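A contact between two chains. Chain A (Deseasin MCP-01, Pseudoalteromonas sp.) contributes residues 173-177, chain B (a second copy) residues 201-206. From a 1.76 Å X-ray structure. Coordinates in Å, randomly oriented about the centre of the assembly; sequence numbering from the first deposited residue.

Chain A 173-177: WGGGG
Chain B, residues 201-206: GNDAVD

Two irregular loop segments from two copies of deseasin MCP-01 meet in a small, backbone-dominated contact, held by one direct hydrogen bond and two bridging waters and covering 187 Å² summed over both sides. Neither stretch forms a regular helix or strand. Their end-to-end directions (CA of Gly A174 to Gly A176, CA of Asn B202 to Val B205) lie 34° apart, so the chains run roughly the same way, with CA of Gly A175 4.2 Å from CA of Asp B203 and CA of Gly A176 4.9 Å from CA of Ala B204.

Chain A is extended: phi/psi are -158/163 at Trp A173, -169/166 at Gly A174, 150/158 at Gly A175, 82/-176 at Gly A176 and -108/-171 at Gly A177. Chain B runs 111/157 at Gly B201, -113/26 at Asn B202, -106/11 at Asp B203, 54/47 at Ala B204, -134/167 at Val B205 and -84/117 at Asp B206.

The direct bond runs from Gly A176 N to Asp B203 O, 2.8 Å long with an N-H...O angle of 162°. Beside it, Gly A176 CA makes a CA-H...O contact of 3.4 Å with Ala B204 O, so two successive carbonyls of chain B face this one glycine. The CB of Asp B203 points sideways, but chi1 of -160° (t) and chi2 of 47° bring the carboxylate nearer: OD1 lies 3.0 Å from Gly A175 CA. Asp B203 OD1 is also 3.2 Å from Gly A175 N, at an angle too poor for a hydrogen bond.

One water donates to Gly A174 O (2.8 Å) and Asn B202 O (2.7 Å), joining carbonyls that cannot bond each other directly. The second donates to Gly A176 O (2.8 Å) and Asp B203 OD2 (3.0 Å), giving the carboxylate a mediated hold on chain A.

Glycine suits the centre of chain A. At Gly A175 an ideal CB would sit 3.3 Å from Asp B203 O and would also jam against the preceding carbonyl; at Gly A176 a CB would point away, and the positive phi itself favours glycine. Ala B204 directs its small methyl toward chain A, while Val B205, chi1 -63° (m), points sideways and brings CG1 to 3.8 Å from Gly A176 O. The CB of Asn B202 points sideways, and with chi1 -58° (m) and chi2 -24° its side chain comes no closer than 6.8 Å to chain A. Trp A173 (chi1 54°, p; chi2 -90°) and Asp B206 (chi1 168°, t; chi2 46°) remain out of reach.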

# COMPACT_ATOMS: atom_id res chain seq x y z
N TRP A 173 -8.15 -5.67 3.50
CA TRP A 173 -7.18 -6.59 2.95
C TRP A 173 -7.84 -7.39 1.84
O TRP A 173 -9.06 -7.42 1.73
CB TRP A 173 -6.63 -7.54 4.02
CG TRP A 173 -7.67 -8.31 4.82
CD1 TRP A 173 -8.28 -7.91 5.98
CD2 TRP A 173 -8.20 -9.62 4.53
NE1 TRP A 173 -9.15 -8.88 6.42
CE2 TRP A 173 -9.12 -9.93 5.55
CE3 TRP A 173 -7.98 -10.55 3.51
CZ2 TRP A 173 -9.84 -11.13 5.57
CZ3 TRP A 173 -8.69 -11.74 3.54
CH2 TRP A 173 -9.60 -12.02 4.56
N GLY A 174 -7.02 -8.03 1.01
CA GLY A 174 -7.54 -8.88 -0.03
C GLY A 174 -6.43 -9.69 -0.67
O GLY A 174 -5.25 -9.41 -0.47
N GLY A 175 -6.82 -10.71 -1.43
CA GLY A 175 -5.85 -11.52 -2.15
C GLY A 175 -6.36 -12.93 -2.31
O GLY A 175 -7.24 -13.38 -1.57
N GLY A 176 -5.83 -13.63 -3.31
CA GLY A 176 -6.13 -15.04 -3.50
C GLY A 176 -7.43 -15.27 -4.22
O GLY A 176 -8.09 -14.34 -4.68
N GLY A 177 -7.80 -16.54 -4.33
CA GLY A 177 -9.03 -16.90 -5.00
C GLY A 177 -10.04 -17.37 -3.98
O GLY A 177 -9.82 -17.26 -2.77
N GLY B 201 2.53 -7.19 -8.55
CA GLY B 201 1.26 -7.00 -7.86
C GLY B 201 1.16 -7.77 -6.55
O GLY B 201 1.86 -8.77 -6.38
N ASN B 202 0.27 -7.32 -5.65
CA ASN B 202 0.20 -7.84 -4.27
C ASN B 202 -1.06 -8.61 -3.93
O ASN B 202 -1.45 -8.69 -2.76
CB ASN B 202 0.34 -6.68 -3.28
CG ASN B 202 1.62 -5.91 -3.46
OD1 ASN B 202 2.60 -6.43 -3.99
ND2 ASN B 202 1.63 -4.67 -3.00
N ASP B 203 -1.71 -9.20 -4.92
CA ASP B 203 -3.00 -9.83 -4.67
C ASP B 203 -2.94 -11.36 -4.66
O ASP B 203 -3.99 -12.01 -4.67
CB ASP B 203 -4.02 -9.33 -5.71
CG ASP B 203 -5.47 -9.54 -5.26
OD1 ASP B 203 -5.80 -9.20 -4.10
OD2 ASP B 203 -6.28 -10.02 -6.08
N ALA B 204 -1.74 -11.93 -4.63
CA ALA B 204 -1.61 -13.39 -4.47
C ALA B 204 -2.41 -14.20 -5.48
O ALA B 204 -3.11 -15.17 -5.13
CB ALA B 204 -1.98 -13.80 -3.05
N VAL B 205 -2.31 -13.81 -6.75
CA VAL B 205 -2.97 -14.52 -7.83
C VAL B 205 -2.01 -14.71 -9.00
O VAL B 205 -0.93 -14.10 -9.05
CB VAL B 205 -4.25 -13.79 -8.32
CG1 VAL B 205 -5.29 -13.73 -7.21
CG2 VAL B 205 -3.92 -12.38 -8.83
N ASP B 206 -2.42 -15.57 -9.93
CA ASP B 206 -1.64 -15.90 -11.12
C ASP B 206 -1.87 -14.87 -12.23
O ASP B 206 -2.98 -14.73 -12.73
CB ASP B 206 -2.04 -17.30 -11.60
CG ASP B 206 -1.51 -17.62 -12.99
OD1 ASP B 206 -0.31 -17.36 -13.24
OD2 ASP B 206 -2.28 -18.14 -13.82
O HOH W 1 -2.65 -10.29 -0.93
O HOH W 2 -8.41 -11.56 -4.74